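Local coordinates for protein Esterase/lipase (Uncultured bacterium, PDB 3K6K) that probably hydrolyses carboxylic ester bonds, as an alpha/beta-hydrolase-fold esterase/lipase related to hormone-sensitive lipase, at residues Q40-M45 and Y119-E124; T63-V68 and Y138-K143; N125-A130 and P228-V233; V282-G287 and D294-E299. All coordinates share one frame; numbering follows the deposited sequence.

The four contacts tie helices, turns and loops together in this alpha/beta hydrolase fold. Contact 1 lies at the surface and is polar, an arginine-glutamate salt bridge from helix 38-49 to the loop 119-124. Contacts 2 and 3 are partly buried and apolar, and both use helix 129-145: contact 2 sets its 138-143 stretch against the edge-strand turn, while contact 3 sets the loop entering its start against residues 228-233. Contacts 1 and 3 touch, for R120 and Y119 pack on A129 and A130. Contact 4 is the buried one, about 27 Å centre to centre from contact 3, and mixes a weak hydrogen bond with apolar packing.

Contact 1 (Q40-M45 and Y119-E124); sequences QKRAGM and YRLAPE
R42 reaches E124 because its CG stands beside the backbone N, chi1 -60°, and the chain then runs extended from CG to NE, carrying the guanidinium well off its helix; E124 is bent at chi2, which turns its carboxylate to meet it. The result is an end-on, two-nitrogen salt bridge at the surface of this alpha/beta hydrolase fold, tying helix 38-49 to the loop that follows strand 113-117. NH1 of R42 gives a nearly straight bond to OE2 of E124 (2.8 Å, 171°), and NH2 of R42 gives a second to OE1 of E124, also 2.8 Å but more bent. The two flat groups are not coplanar: their planes lie 41° apart, and both carboxylate oxygens are met from above the carboxylate plane. An arginine suits this place because one long side chain can span the 10.9 Å between CA of R42 and CA of L121 and still use several N-H groups. Its NE is bonded to the carbonyl O of I92, which helps to fix the rotation of the guanidinium. L121 supplies an apolar cover: its CD1 sits over one face of the guanidinium, towards the rim, and approaches NE of R42 to 3.8 Å. P123, which follows a cis peptide bond, brings its CD to 4.0 Å from NH2 of R42. At the guanidinium edge, the carbonyl O of A122 lies 3.0 Å from that same NH2.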
loop_
_atom_site.group_PDB
_atom_site.type_symbol
_atom_site.label_atom_id
_atom_site.label_comp_id
_atom_site.label_asym_id
_atom_site.label_seq_id
_atom_site.Cartn_x
_atom_site.Cartn_y
_atom_site.Cartn_z
ATOM N N GLN A 40 18.901 -9.584 30.336
ATOM C CA GLN A 40 19.111 -10.926 29.769
ATOM C C GLN A 40 18.450 -11.038 28.387
ATOM O O GLN A 40 18.985 -11.662 27.478
ATOM C CB GLN A 40 18.526 -11.984 30.690
ATOM C CG GLN A 40 19.535 -12.755 31.486
ATOM C CD GLN A 40 18.837 -13.623 32.520
ATOM O OE1 GLN A 40 18.809 -13.275 33.700
ATOM N NE2 GLN A 40 18.236 -14.742 32.078
ATOM N N LYS A 41 17.295 -10.421 28.238
ATOM C CA LYS A 41 16.600 -10.447 26.972
ATOM C C LYS A 41 17.516 -9.779 25.912
ATOM O O LYS A 41 17.742 -10.315 24.829
ATOM C CB LYS A 41 15.249 -9.762 27.145
ATOM C CG LYS A 41 14.156 -10.101 26.136
ATOM C CD LYS A 41 12.704 -9.589 26.606
ATOM C CE LYS A 41 12.026 -10.474 27.726
ATOM N NZ LYS A 41 10.545 -10.258 27.906
ATOM N N ARG A 42 18.108 -8.659 26.289
ATOM C CA ARG A 42 19.019 -7.931 25.447
ATOM C C ARG A 42 20.271 -8.736 25.131
ATOM O O ARG A 42 20.626 -8.854 23.943
ATOM C CB ARG A 42 19.384 -6.593 26.072
ATOM C CG ARG A 42 18.167 -5.641 26.323
ATOM C CD ARG A 42 18.788 -4.274 26.576
ATOM N NE ARG A 42 17.815 -3.238 26.837
ATOM C CZ ARG A 42 18.071 -2.109 27.526
ATOM N NH1 ARG A 42 19.268 -1.883 28.081
ATOM N NH2 ARG A 42 17.110 -1.212 27.700
ATOM N N ALA A 43 20.893 -9.297 26.184
ATOM C CA ALA A 43 22.064 -10.165 26.054
ATOM C C ALA A 43 21.795 -11.371 25.161
ATOM O O ALA A 43 22.647 -11.719 24.358
ATOM C CB ALA A 43 22.619 -10.610 27.419
ATOM N N GLY A 44 20.593 -11.952 25.280
ATOM C CA GLY A 44 20.145 -13.113 24.495
ATOM C C GLY A 44 19.655 -12.843 23.070
ATOM O O GLY A 44 19.803 -13.675 22.188
ATOM N N MET A 45 19.064 -11.678 22.834
ATOM C CA MET A 45 18.903 -11.207 21.482
ATOM C C MET A 45 20.280 -11.047 20.835
ATOM O O MET A 45 20.479 -11.438 19.694
ATOM C CB MET A 45 18.160 -9.898 21.498
ATOM C CG MET A 45 17.455 -9.547 20.214
ATOM S SD MET A 45 16.535 -7.978 20.395
ATOM C CE MET A 45 15.765 -8.295 22.031
ATOM N N TYR A 119 20.842 4.498 18.789
ATOM C CA TYR A 119 20.036 5.441 19.581
ATOM C C TYR A 119 19.804 4.871 20.952
ATOM O O TYR A 119 19.899 3.693 21.132
ATOM C CB TYR A 119 18.684 5.769 18.915
ATOM C CG TYR A 119 17.748 4.606 18.803
ATOM C CD1 TYR A 119 16.881 4.289 19.847
ATOM C CD2 TYR A 119 17.697 3.841 17.650
ATOM C CE1 TYR A 119 16.025 3.204 19.738
ATOM C CE2 TYR A 119 16.825 2.724 17.526
ATOM C CZ TYR A 119 16.026 2.426 18.575
ATOM O OH TYR A 119 15.170 1.377 18.465
ATOM N N ARG A 120 19.486 5.739 21.908
ATOM C CA ARG A 120 19.283 5.375 23.296
ATOM C C ARG A 120 17.995 4.652 23.528
ATOM O O ARG A 120 16.923 5.082 23.069
ATOM C CB ARG A 120 19.318 6.623 24.207
ATOM C CG ARG A 120 20.663 6.857 24.884
ATOM C CD ARG A 120 21.010 8.296 25.195
ATOM N NE ARG A 120 19.873 9.211 25.189
ATOM C CZ ARG A 120 19.946 10.429 24.657
ATOM N NH1 ARG A 120 21.076 10.789 24.075
ATOM N NH2 ARG A 120 18.913 11.263 24.662
ATOM N N LEU A 121 18.101 3.604 24.340
ATOM C CA LEU A 121 16.961 2.768 24.741
ATOM C C LEU A 121 16.301 3.123 26.045
ATOM O O LEU A 121 16.892 3.778 26.863
ATOM C CB LEU A 121 17.433 1.327 24.876
ATOM C CG LEU A 121 17.632 0.628 23.551
ATOM C CD1 LEU A 121 17.990 -0.809 23.892
ATOM C CD2 LEU A 121 16.306 0.750 22.684
ATOM N N ALA A 122 15.091 2.616 26.253
ATOM C CA ALA A 122 14.369 2.741 27.497
ATOM C C ALA A 122 14.347 1.360 28.182
ATOM O O ALA A 122 14.570 0.354 27.511
ATOM C CB ALA A 122 12.973 3.211 27.214
ATOM N N PRO A 123 14.088 1.288 29.515
ATOM C CA PRO A 123 13.723 2.363 30.413
ATOM C C PRO A 123 14.896 3.211 30.919
ATOM O O PRO A 123 14.661 4.221 31.584
ATOM C CB PRO A 123 13.048 1.621 31.555
ATOM C CG PRO A 123 13.862 0.414 31.693
ATOM C CD PRO A 123 14.233 0.020 30.257
ATOM N N GLU A 124 16.147 2.876 30.597
ATOM C CA GLU A 124 17.191 3.779 31.075
ATOM C C GLU A 124 16.768 5.180 30.644
ATOM O O GLU A 124 16.376 5.986 31.487
ATOM C CB GLU A 124 18.628 3.408 30.691
ATOM C CG GLU A 124 18.817 2.597 29.422
ATOM C CD GLU A 124 18.563 1.114 29.628
ATOM O OE1 GLU A 124 17.376 0.713 29.732
ATOM O OE2 GLU A 124 19.556 0.367 29.685
#

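Contact 2 (T63-V68 and Y138-K143); sequences TDLGGV and YRALLK
Apolar packing joins L65, the last residue of strand 59-65, and G66 of the turn after it, to A140 and L141 of helix 129-145. CD2 of L65 does the touching: with CG beside the backbone N (chi1 -86°), it rests 3.9 Å from CB of L141 and 4.3 Å from CB of A140. The branched leucine thus spans two successive helix residues. Closer still is the small methyl of A140, whose CB lies 3.3 Å from N of G66 at the turn. Alanine and glycine suit this approach because little side chain stands between the backbones, whose CA atoms come to 5.1 Å at G66 and A140. Glycine, having no side chain, lets the methyl of A140 come this close.

Hydrogen bonds act within the hairpin and shape the surface offered to the helix. L65 to V68 form a type I' turn, closed by paired backbone bonds between L65 and V68; the positive phi of G66 and G67 is the conformation such a two-residue turn needs. D64 braces it in an Asx motif, its OD2 accepting from N of G67 at 2.9 Å on the anti side of the carboxylate, slightly out of its plane.

The hairpin joins strands 59-65 and 68-74 at one border of the sheet. Helix 129-145 packs beside its turn, and both L65 and L141 also touch L84 of strand 82-86 and W115 of strand 113-117.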
loop_
_atom_site.group_PDB
_atom_site.type_symbol
_atom_site.label_atom_id
_atom_site.label_comp_id
_atom_site.label_asym_id
_atom_site.label_seq_id
_atom_site.Cartn_x
_atom_site.Cartn_y
_atom_site.Cartn_z
ATOM N N THR A 63 31.593 3.943 14.464
ATOM C CA THR A 63 31.780 5.397 14.451
ATOM C C THR A 63 30.698 6.137 15.249
ATOM O O THR A 63 30.087 5.544 16.155
ATOM C CB THR A 63 32.051 5.965 13.008
ATOM O OG1 THR A 63 32.153 7.384 13.079
ATOM C CG2 THR A 63 30.944 5.614 12.010
ATOM N N ASP A 64 30.527 7.432 14.971
ATOM C CA ASP A 64 29.437 8.223 15.549
ATOM C C ASP A 64 28.827 9.200 14.514
ATOM O O ASP A 64 29.472 9.567 13.496
ATOM C CB ASP A 64 29.903 8.997 16.790
ATOM C CG ASP A 64 30.605 10.319 16.428
ATOM O OD1 ASP A 64 31.800 10.228 16.078
ATOM O OD2 ASP A 64 29.971 11.426 16.483
ATOM N N LEU A 65 27.591 9.607 14.760
ATOM C CA LEU A 65 27.009 10.688 13.993
ATOM C C LEU A 65 26.509 11.631 15.025
ATOM O O LEU A 65 25.575 11.275 15.776
ATOM C CB LEU A 65 25.843 10.236 13.109
ATOM C CG LEU A 65 26.195 9.689 11.738
ATOM C CD1 LEU A 65 25.002 8.837 11.179
ATOM C CD2 LEU A 65 26.601 10.795 10.751
ATOM N N GLY A 66 27.147 12.808 15.099
ATOM C CA GLY A 66 26.765 13.814 16.083
ATOM C C GLY A 66 26.737 13.338 17.536
ATOM O O GLY A 66 25.872 13.740 18.324
ATOM N N GLY A 67 27.696 12.476 17.889
ATOM C CA GLY A 67 27.828 12.049 19.290
ATOM C C GLY A 67 27.103 10.755 19.600
ATOM O O GLY A 67 27.277 10.182 20.697
ATOM N N VAL A 68 26.315 10.268 18.635
ATOM C CA VAL A 68 25.544 9.029 18.803
ATOM C C VAL A 68 26.297 7.881 18.130
ATOM O O VAL A 68 26.667 7.988 16.957
ATOM C CB VAL A 68 24.181 9.153 18.163
ATOM C CG1 VAL A 68 23.317 7.950 18.554
ATOM C CG2 VAL A 68 23.558 10.513 18.481
ATOM N N TYR A 138 20.798 12.676 12.125
ATOM C CA TYR A 138 20.398 13.197 10.828
ATOM C C TYR A 138 21.087 14.528 10.540
ATOM O O TYR A 138 21.721 14.696 9.502
ATOM C CB TYR A 138 18.874 13.354 10.779
ATOM C CG TYR A 138 18.389 13.886 9.464
ATOM C CD1 TYR A 138 17.555 15.000 9.413
ATOM C CD2 TYR A 138 18.771 13.286 8.267
ATOM C CE1 TYR A 138 17.072 15.461 8.224
ATOM C CE2 TYR A 138 18.338 13.771 7.050
ATOM C CZ TYR A 138 17.491 14.862 7.032
ATOM O OH TYR A 138 17.026 15.326 5.840
ATOM N N ARG A 139 20.974 15.456 11.476
ATOM C CA ARG A 139 21.634 16.769 11.369
ATOM C C ARG A 139 23.110 16.547 11.010
ATOM O O ARG A 139 23.631 17.083 10.000
ATOM C CB ARG A 139 21.479 17.525 12.689
ATOM C CG ARG A 139 21.805 19.023 12.680
ATOM C CD ARG A 139 21.375 19.639 14.057
ATOM N NE ARG A 139 20.702 20.943 13.915
ATOM C CZ ARG A 139 19.458 21.255 14.340
ATOM N NH1 ARG A 139 18.652 20.375 14.964
ATOM N NH2 ARG A 139 19.013 22.494 14.138
ATOM N N ALA A 140 23.754 15.668 11.767
ATOM C CA ALA A 140 25.148 15.375 11.522
ATOM C C ALA A 140 25.357 14.717 10.197
ATOM O O ALA A 140 26.381 14.925 9.544
ATOM C CB ALA A 140 25.705 14.520 12.642
ATOM N N LEU A 141 24.400 13.904 9.778
ATOM C CA LEU A 141 24.548 13.210 8.505
ATOM C C LEU A 141 24.345 14.171 7.285
ATOM O O LEU A 141 24.940 13.990 6.210
ATOM C CB LEU A 141 23.608 11.964 8.521
ATOM C CG LEU A 141 23.333 11.042 7.334
ATOM C CD1 LEU A 141 24.580 10.325 6.772
ATOM C CD2 LEU A 141 22.258 10.037 7.798
ATOM N N LEU A 142 23.499 15.182 7.463
ATOM C CA LEU A 142 23.319 16.223 6.432
ATOM C C LEU A 142 24.659 16.842 5.993
ATOM O O LEU A 142 24.939 16.922 4.785
ATOM C CB LEU A 142 22.337 17.293 6.903
ATOM C CG LEU A 142 20.862 16.882 6.857
ATOM C CD1 LEU A 142 19.987 17.803 7.665
ATOM C CD2 LEU A 142 20.389 16.865 5.442
ATOM N N LYS A 143 25.498 17.222 6.967
ATOM C CA LYS A 143 26.927 17.676 6.712
ATOM C C LYS A 143 27.842 16.628 6.064
ATOM O O LYS A 143 28.580 16.995 5.152
ATOM C CB LYS A 143 27.641 18.232 7.964
ATOM C CG LYS A 143 26.727 18.959 8.982
ATOM C CD LYS A 143 27.517 19.839 9.945
ATOM C CE LYS A 143 26.568 20.684 10.823
ATOM N NZ LYS A 143 27.294 21.712 11.640
#

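Contact 3 (N125-A130 and P228-V233); sequences NPFPAA and PLISPV
F127 and I230 are the backbone positions nearest each other, with CA atoms 7.6 Å apart. In this alpha/beta hydrolase fold they join the entry to helix 129-145 to the loop between helix 209-220 and strand 243-248. F127 has polyproline-II-like angles (phi -49°, psi 133°) and precedes a cis peptide bond to P128, the N-cap residue of that helix. Across the contact, P228 to I230 turn as in a helix but lack its repeating hydrogen bonds.

The side chains meet through a CH-pi contact. The phenylalanine ring is directed toward I230 by chi1 of 171°, which places CG opposite the backbone N. I230 lays CG1 over the centre of one ring face, 3.6 Å from the centroid of the F127 ring and almost on its normal. CD1 of I230 adds contacts nearer CD2 and CG of F127. The opposite face is met by CB of P128, so the flat ring is sandwiched between two aliphatic groups. An aromatic suits this place by offering both faces to such partners, while the unbranched CG1 arm of isoleucine is slim enough to lie on one of them. F127 also bonds through its backbone to Y219 of helix 209-220. L229 approaches obliquely, with its CB 3.9 Å from CE1 of F127.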
loop_
_atom_site.group_PDB
_atom_site.type_symbol
_atom_site.label_atom_id
_atom_site.label_comp_id
_atom_site.label_asym_id
_atom_site.label_seq_id
_atom_site.Cartn_x
_atom_site.Cartn_y
_atom_site.Cartn_z
ATOM N N ASN A 125 16.695 5.395 29.334
ATOM C CA ASN A 125 16.334 6.657 28.775
ATOM C C ASN A 125 14.990 6.594 28.037
ATOM O O ASN A 125 14.946 6.105 26.910
ATOM C CB ASN A 125 17.445 7.090 27.838
ATOM C CG ASN A 125 18.850 6.864 28.428
ATOM O OD1 ASN A 125 19.417 5.762 28.329
ATOM N ND2 ASN A 125 19.427 7.912 28.989
ATOM N N PRO A 126 13.892 7.086 28.655
ATOM C CA PRO A 126 12.545 7.100 28.061
ATOM C C PRO A 126 12.309 8.186 26.978
ATOM O O PRO A 126 13.193 8.996 26.683
ATOM C CB PRO A 126 11.628 7.396 29.261
ATOM C CG PRO A 126 12.528 7.394 30.474
ATOM C CD PRO A 126 13.888 7.721 29.977
ATOM N N PHE A 127 11.115 8.184 26.369
ATOM C CA PHE A 127 10.753 9.266 25.462
ATOM C C PHE A 127 11.044 10.602 26.159
ATOM O O PHE A 127 10.594 10.787 27.296
ATOM C CB PHE A 127 9.273 9.213 25.093
ATOM C CG PHE A 127 8.819 10.423 24.336
ATOM C CD1 PHE A 127 9.090 10.550 22.979
ATOM C CD2 PHE A 127 8.165 11.451 24.982
ATOM C CE1 PHE A 127 8.696 11.689 22.279
ATOM C CE2 PHE A 127 7.779 12.571 24.300
ATOM C CZ PHE A 127 8.035 12.695 22.951
ATOM N N PRO A 128 11.704 11.561 25.469
ATOM C CA PRO A 128 12.094 11.642 24.027
ATOM C C PRO A 128 13.520 11.261 23.606
ATOM O O PRO A 128 13.973 11.692 22.515
ATOM C CB PRO A 128 11.968 13.132 23.727
ATOM C CG PRO A 128 12.424 13.786 25.083
ATOM C CD PRO A 128 11.762 12.883 26.126
ATOM N N ALA A 129 14.213 10.480 24.431
ATOM C CA ALA A 129 15.643 10.313 24.199
ATOM C C ALA A 129 16.010 9.829 22.777
ATOM O O ALA A 129 16.805 10.481 22.069
ATOM C CB ALA A 129 16.273 9.425 25.272
ATOM N N ALA A 130 15.436 8.696 22.377
ATOM C CA ALA A 130 15.719 8.078 21.057
ATOM C C ALA A 130 15.398 9.013 19.884
ATOM O O ALA A 130 16.169 9.084 18.898
ATOM C CB ALA A 130 14.934 6.734 20.916
ATOM N N PRO A 228 2.136 12.962 19.092
ATOM C CA PRO A 228 2.501 12.732 17.697
ATOM C C PRO A 228 3.882 12.125 17.556
ATOM O O PRO A 228 4.058 11.295 16.711
ATOM C CB PRO A 228 2.468 14.138 17.097
ATOM C CG PRO A 228 1.414 14.785 17.863
ATOM C CD PRO A 228 1.571 14.308 19.282
ATOM N N LEU A 229 4.837 12.495 18.405
ATOM C CA LEU A 229 6.238 12.014 18.286
ATOM C C LEU A 229 6.477 10.623 18.883
ATOM O O LEU A 229 7.548 10.023 18.697
ATOM C CB LEU A 229 7.204 13.015 18.937
ATOM C CG LEU A 229 7.805 14.097 18.048
ATOM C CD1 LEU A 229 6.783 14.648 17.085
ATOM C CD2 LEU A 229 8.314 15.182 18.945
ATOM N N ILE A 230 5.473 10.122 19.592
ATOM C CA ILE A 230 5.439 8.758 20.099
ATOM C C ILE A 230 4.637 7.843 19.131
ATOM O O ILE A 230 5.111 6.800 18.684
ATOM C CB ILE A 230 4.771 8.745 21.535
ATOM C CG1 ILE A 230 5.576 9.570 22.539
ATOM C CG2 ILE A 230 4.585 7.318 22.092
ATOM C CD1 ILE A 230 5.025 9.503 23.961
ATOM N N SER A 231 3.392 8.219 18.868
ATOM C CA SER A 231 2.490 7.502 17.948
ATOM C C SER A 231 2.165 8.336 16.671
ATOM O O SER A 231 1.062 8.957 16.540
ATOM C CB SER A 231 1.218 7.051 18.656
ATOM O OG SER A 231 1.486 6.199 19.784
ATOM N N PRO A 232 3.104 8.325 15.700
ATOM C CA PRO A 232 2.987 9.221 14.551
ATOM C C PRO A 232 1.670 9.064 13.793
ATOM O O PRO A 232 1.241 9.963 13.080
ATOM C CB PRO A 232 4.225 8.828 13.724
ATOM C CG PRO A 232 5.241 8.413 14.756
ATOM C CD PRO A 232 4.364 7.549 15.629
ATOM N N VAL A 233 0.995 7.943 13.978
ATOM C CA VAL A 233 -0.347 7.805 13.473
ATOM C C VAL A 233 -1.269 9.021 13.842
ATOM O O VAL A 233 -2.141 9.415 13.068
ATOM C CB VAL A 233 -0.884 6.411 13.860
ATOM C CG1 VAL A 233 -2.307 6.411 14.062
ATOM C CG2 VAL A 233 -0.505 5.390 12.788
#

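Contact 4 (V282-G287 and D294-E299)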
loop_
_atom_site.group_PDB
_atom_site.type_symbol
_atom_site.label_atom_id
_atom_site.label_comp_id
_atom_site.label_asym_id
_atom_site.label_seq_id
_atom_site.Cartn_x
_atom_site.Cartn_y
_atom_site.Cartn_z
ATOM N N VAL A 282 8.734 -8.027 10.807
ATOM C CA VAL A 282 10.057 -7.752 10.245
ATOM C C VAL A 282 10.698 -9.002 9.580
ATOM O O VAL A 282 11.824 -9.387 9.859
ATOM C CB VAL A 282 11.049 -7.058 11.249
ATOM C CG1 VAL A 282 12.228 -6.508 10.455
ATOM C CG2 VAL A 282 10.385 -5.864 12.070
ATOM N N PHE A 283 9.988 -9.591 8.641
ATOM C CA PHE A 283 10.419 -10.841 8.044
ATOM C C PHE A 283 11.720 -10.750 7.293
ATOM O O PHE A 283 12.332 -11.812 7.034
ATOM C CB PHE A 283 9.326 -11.402 7.125
ATOM C CG PHE A 283 9.076 -10.582 5.855
ATOM C CD1 PHE A 283 9.702 -10.928 4.664
ATOM C CD2 PHE A 283 8.178 -9.533 5.853
ATOM C CE1 PHE A 283 9.465 -10.198 3.514
ATOM C CE2 PHE A 283 7.905 -8.823 4.718
ATOM C CZ PHE A 283 8.573 -9.126 3.547
ATOM N N GLN A 284 12.136 -9.517 6.949
ATOM C CA GLN A 284 13.342 -9.292 6.198
ATOM C C GLN A 284 14.578 -9.769 7.001
ATOM O O GLN A 284 15.682 -9.790 6.451
ATOM C CB GLN A 284 13.496 -7.789 5.730
ATOM C CG GLN A 284 12.331 -7.170 4.884
ATOM C CD GLN A 284 11.049 -6.848 5.738
ATOM O OE1 GLN A 284 10.988 -7.150 6.957
ATOM N NE2 GLN A 284 10.052 -6.244 5.099
ATOM N N MET A 285 14.399 -10.065 8.296
ATOM C CA MET A 285 15.445 -10.702 9.089
ATOM C C MET A 285 15.760 -12.169 8.697
ATOM O O MET A 285 16.853 -12.706 9.042
ATOM C CB MET A 285 15.151 -10.644 10.608
ATOM C CG MET A 285 14.739 -9.294 11.105
ATOM S SD MET A 285 15.982 -8.094 11.629
ATOM C CE MET A 285 16.355 -8.629 13.295
ATOM N N TYR A 286 14.831 -12.811 7.992
ATOM C CA TYR A 286 14.871 -14.255 7.861
ATOM C C TYR A 286 15.140 -14.786 6.440
ATOM O O TYR A 286 14.733 -15.907 6.103
ATOM C CB TYR A 286 13.613 -14.866 8.500
ATOM C CG TYR A 286 13.340 -14.251 9.900
ATOM C CD1 TYR A 286 12.199 -13.493 10.156
ATOM C CD2 TYR A 286 14.230 -14.446 10.953
ATOM C CE1 TYR A 286 11.986 -12.917 11.425
ATOM C CE2 TYR A 286 14.017 -13.915 12.216
ATOM C CZ TYR A 286 12.908 -13.152 12.456
ATOM O OH TYR A 286 12.756 -12.585 13.695
ATOM N N GLY A 287 15.854 -14.007 5.627
ATOM C CA GLY A 287 16.300 -14.461 4.301
ATOM C C GLY A 287 16.839 -15.866 4.400
ATOM O O GLY A 287 16.542 -16.710 3.566
ATOM N N ASP A 294 14.347 -12.164 1.010
ATOM C CA ASP A 294 15.303 -11.721 -0.014
ATOM C C ASP A 294 14.611 -10.849 -1.024
ATOM O O ASP A 294 15.198 -9.879 -1.408
ATOM C CB ASP A 294 15.996 -12.855 -0.796
ATOM C CG ASP A 294 16.440 -14.000 0.081
ATOM O OD1 ASP A 294 16.308 -15.161 -0.445
ATOM O OD2 ASP A 294 16.900 -13.742 1.261
ATOM N N ILE A 295 13.376 -11.190 -1.420
ATOM C CA ILE A 295 12.629 -10.425 -2.415
ATOM C C ILE A 295 12.275 -9.027 -1.879
ATOM O O ILE A 295 12.352 -8.034 -2.605
ATOM C CB ILE A 295 11.323 -11.154 -2.870
ATOM C CG1 ILE A 295 11.573 -12.614 -3.234
ATOM C CG2 ILE A 295 10.663 -10.487 -4.119
ATOM C CD1 ILE A 295 10.172 -13.425 -3.538
ATOM N N SER A 296 11.836 -8.938 -0.622
ATOM C CA SER A 296 11.461 -7.640 -0.086
ATOM C C SER A 296 12.696 -6.668 -0.035
ATOM O O SER A 296 12.623 -5.492 -0.390
ATOM C CB SER A 296 10.879 -7.813 1.295
ATOM O OG SER A 296 10.929 -6.565 1.925
ATOM N N ILE A 297 13.810 -7.189 0.448
ATOM C CA ILE A 297 15.062 -6.497 0.423
ATOM C C ILE A 297 15.420 -6.023 -0.996
ATOM O O ILE A 297 15.847 -4.881 -1.203
ATOM C CB ILE A 297 16.118 -7.362 1.169
ATOM C CG1 ILE A 297 15.830 -7.238 2.727
ATOM C CG2 ILE A 297 17.490 -6.869 0.938
ATOM C CD1 ILE A 297 16.467 -8.345 3.570
ATOM N N LYS A 298 15.197 -6.875 -1.980
ATOM C CA LYS A 298 15.551 -6.563 -3.333
ATOM C C LYS A 298 14.727 -5.361 -3.771
ATOM O O LYS A 298 15.295 -4.389 -4.280
ATOM C CB LYS A 298 15.290 -7.768 -4.242
ATOM C CG LYS A 298 16.100 -7.773 -5.576
ATOM C CD LYS A 298 17.543 -8.441 -5.438
ATOM C CE LYS A 298 17.585 -9.974 -5.677
ATOM N NZ LYS A 298 17.183 -10.823 -4.493
ATOM N N GLU A 299 13.413 -5.415 -3.532
ATOM C CA GLU A 299 12.523 -4.336 -3.914
ATOM C C GLU A 299 12.792 -3.012 -3.187
ATOM O O GLU A 299 12.737 -1.940 -3.830
ATOM C CB GLU A 299 11.061 -4.738 -3.738
ATOM C CG GLU A 299 10.671 -5.837 -4.644
ATOM C CD GLU A 299 9.232 -6.282 -4.492
ATOM O OE1 GLU A 299 8.882 -7.225 -5.234
ATOM O OE2 GLU A 299 8.464 -5.709 -3.668
#
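Q284 and S296 meet in the tightly packed part of this contact, where a 3-10 turn at 283-285 lies against the C-terminal helix 291-305 of the alpha/beta hydrolase fold. The glutamine chain bends at chi2 (74°), folding its amide back over the F283 ring, so that CD of Q284 lies above the centre of one face. From there NE2 of Q284 makes a weak hydrogen bond to OG of S296 (3.3 Å, 150°). That hydroxyl has its stronger partner in ND1 of H246, on strand 243-248. Serine suits the spot because it is small and polar: its OG serves these groups while its CB packs 3.5 Å from CZ of F283. The ring of F283 is close to, but not in contact with, S157, H281 and E251, whose arrangement is consistent with a catalytic triad. I297 completes this buried part, its CD1 packing 3.7 Å from CB of Q284 and lying close to the carbonyl O of the same residue; L102 of helix 96-110 touches both side chains.

The other end, where G287 meets D294, is partly exposed and has no hydrogen bond across the segments. The backbones approach to 5.2 Å between CA atoms, a closeness that glycine allows, and OD2 of D294 comes to 3.2 Å from CA of G287.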